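Local structure of OsmC-like protein (Jannaschia sp., 3CJE) at residues Glu145-Gly149 against Gln150-Ile154. The protein is an OsmC-like protein that probably detoxifies organic hydroperoxides, as its hydroperoxide-resistance relatives do. Sequence-based numbering, arbitrary orientation.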
ATOM      1  N   GLU A 145      -6.675   6.038   0.016  1.00 17.26           N
ATOM      2  CA  GLU A 145      -6.986   7.035  -0.993  1.00 16.82           C
ATOM      3  C   GLU A 145      -6.614   8.428  -0.533  1.00 17.34           C
ATOM      4  O   GLU A 145      -6.036   9.216  -1.298  1.00 17.44           O
ATOM      5  CB  GLU A 145      -8.459   7.040  -1.336  1.00 20.19           C
ATOM      6  CG  GLU A 145      -8.886   5.849  -2.171  1.00 24.13           C
ATOM      7  CD  GLU A 145      -9.643   6.260  -3.417  1.00 27.27           C
ATOM      8  OE1 GLU A 145      -9.640   7.458  -3.767  1.00 27.83           O
ATOM      9  OE2 GLU A 145     -10.262   5.357  -4.017  1.00 25.39           O
ATOM     10  N   GLN A 146      -6.959   8.753   0.699  1.00 15.39           N
ATOM     11  CA  GLN A 146      -6.633  10.077   1.231  1.00 15.58           C
ATOM     12  C   GLN A 146      -5.113  10.283   1.366  1.00 16.29           C
ATOM     13  O   GLN A 146      -4.609  11.395   1.190  1.00 18.10           O
ATOM     14  CB  GLN A 146      -7.399  10.352   2.514  1.00 16.85           C
ATOM     15  CG  GLN A 146      -8.931  10.458   2.273  1.00 16.05           C
ATOM     16  CD  GLN A 146      -9.262  11.470   1.155  1.00 21.35           C
ATOM     17  OE1 GLN A 146      -9.769  11.109   0.074  1.00 28.25           O
ATOM     18  NE2 GLN A 146      -8.881  12.677   1.371  1.00 24.65           N
ATOM     19  N   THR A 147      -4.388   9.218   1.659  1.00 13.76           N
ATOM     20  CA  THR A 147      -2.913   9.239   1.713  1.00 15.03           C
ATOM     21  C   THR A 147      -2.366   9.553   0.314  1.00 15.74           C
ATOM     22  O   THR A 147      -1.491  10.404   0.144  1.00 15.42           O
ATOM     23  CB  THR A 147      -2.378   7.912   2.259  1.00 15.99           C
ATOM     24  OG1 THR A 147      -2.923   7.712   3.575  1.00 16.77           O
ATOM     25  CG2 THR A 147      -0.853   7.873   2.308  1.00 16.75           C
ATOM     26  N   LEU A 148      -2.864   8.801  -0.675  1.00 14.40           N
ATOM     27  CA  LEU A 148      -2.340   8.891  -2.028  1.00 14.23           C
ATOM     28  C   LEU A 148      -2.648  10.241  -2.677  1.00 15.21           C
ATOM     29  O   LEU A 148      -1.983  10.633  -3.639  1.00 15.80           O
ATOM     30  CB  LEU A 148      -2.890   7.721  -2.873  1.00 15.26           C
ATOM     31  CG  LEU A 148      -2.333   6.360  -2.507  1.00 14.85           C
ATOM     32  CD1 LEU A 148      -3.163   5.247  -3.151  1.00 16.24           C
ATOM     33  CD2 LEU A 148      -0.840   6.298  -2.963  1.00 15.86           C
ATOM     34  N   GLY A 149      -3.710  10.912  -2.203  1.00 16.12           N
ATOM     35  CA  GLY A 149      -4.159  12.185  -2.761  1.00 18.28           C
ATOM     36  C   GLY A 149      -3.358  13.390  -2.381  1.00 18.02           C
ATOM     37  O   GLY A 149      -3.633  14.506  -2.883  1.00 19.40           O
ATOM     38  N   GLN A 150      -2.382  13.211  -1.512  1.00 16.18           N
ATOM     39  CA  GLN A 150      -1.508  14.282  -1.090  1.00 18.33           C
ATOM     40  C   GLN A 150      -0.066  13.825  -1.060  1.00 17.99           C
ATOM     41  O   GLN A 150       0.199  12.643  -0.926  1.00 17.46           O
ATOM     42  CB  GLN A 150      -1.908  14.791   0.275  1.00 21.29           C
ATOM     43  CG  GLN A 150      -1.673  13.834   1.387  1.00 18.43           C
ATOM     44  CD  GLN A 150      -1.778  14.491   2.744  1.00 26.63           C
ATOM     45  OE1 GLN A 150      -2.880  14.739   3.214  1.00 27.28           O
ATOM     46  NE2 GLN A 150      -0.624  14.724   3.404  1.00 28.61           N
ATOM     47  N   ALA A 151       0.865  14.773  -1.096  1.00 16.46           N
ATOM     48  CA  ALA A 151       2.258  14.447  -0.871  1.00 16.68           C
ATOM     49  C   ALA A 151       2.471  14.136   0.611  1.00 17.69           C
ATOM     50  O   ALA A 151       1.905  14.818   1.503  1.00 20.45           O
ATOM     51  CB  ALA A 151       3.144  15.638  -1.278  1.00 17.51           C
ATOM     52  N   ASN A 152       3.306  13.152   0.894  1.00 15.46           N
ATOM     53  CA  ASN A 152       3.662  12.772   2.258  1.00 14.91           C
ATOM     54  C   ASN A 152       5.161  12.833   2.481  1.00 18.08           C
ATOM     55  O   ASN A 152       5.917  12.552   1.570  1.00 21.83           O
ATOM     56  CB  ASN A 152       3.201  11.344   2.511  1.00 14.65           C
ATOM     57  CG  ASN A 152       1.671  11.188   2.348  1.00 17.02           C
ATOM     58  OD1 ASN A 152       0.897  11.574   3.236  1.00 17.17           O
ATOM     59  ND2 ASN A 152       1.243  10.676   1.205  1.00 15.94           N
ATOM     60  N   THR A 153       5.573  13.184   3.676  1.00 16.33           N
ATOM     61  CA  THR A 153       6.991  13.136   4.057  1.00 16.95           C
ATOM     62  C   THR A 153       7.225  11.878   4.859  1.00 20.30           C
ATOM     63  O   THR A 153       6.488  11.602   5.801  1.00 22.74           O
ATOM     64  CB  THR A 153       7.303  14.346   4.933  1.00 24.46           C
ATOM     65  OG1 THR A 153       7.069  15.522   4.139  1.00 28.26           O
ATOM     66  CG2 THR A 153       8.750  14.322   5.404  1.00 26.46           C
ATOM     67  N   ILE A 154       8.206  11.094   4.455  1.00 18.56           N
ATOM     68  CA  ILE A 154       8.567   9.886   5.175  1.00 16.67           C
ATOM     69  C   ILE A 154       9.898  10.166   5.853  1.00 18.85           C
ATOM     70  O   ILE A 154      10.889  10.485   5.163  1.00 21.61           O
ATOM     71  CB  ILE A 154       8.698   8.686   4.268  1.00 18.17           C
ATOM     72  CG1 ILE A 154       7.405   8.444   3.467  1.00 21.18           C
ATOM     73  CG2 ILE A 154       9.146   7.450   5.085  1.00 19.14           C
ATOM     74  CD1 ILE A 154       7.468   7.202   2.557  1.00 25.27           C
TER
HETATM   75  O   HOH W   1      -5.204  13.928   2.423  1.00 48.86           O
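Q150 sets its side chain across the carbonyl end of helix 143-148. Its CB sits beside the peptide link to G149, and the first real contacts are made by CG, which chi1 of 69° holds in the gap between the two backbone directions, beside T147 O at 3.7 Å and close to Q146 O. Beyond CG the chain is extended, and the amide ends with its two atoms in separate bonds: OE1 accepts from a water 2.6 Å away that also donates to Q146 O, while NE2 donates to A151 O over 3.2 Å, with that oxygen tilted from the amide plane. N152 comes in from the loop and gives ND2 to T147 O at 2.9 Å, nearly straight at 163°; the oxygen lies in the plane of the amide, but the nitrogen stands above the carbonyl plane. T147 CG2 packs against the same ND2 at 3.7 Å. Q150 N adds a weak bond to T147 O at 3.4 Å. N152 ND2 also donates to L148 O of the second subunit, and N152 ND2 of that subunit donates to L148 O here. A single amide group thus joins the C-terminal ends of both helices across the dimer interface.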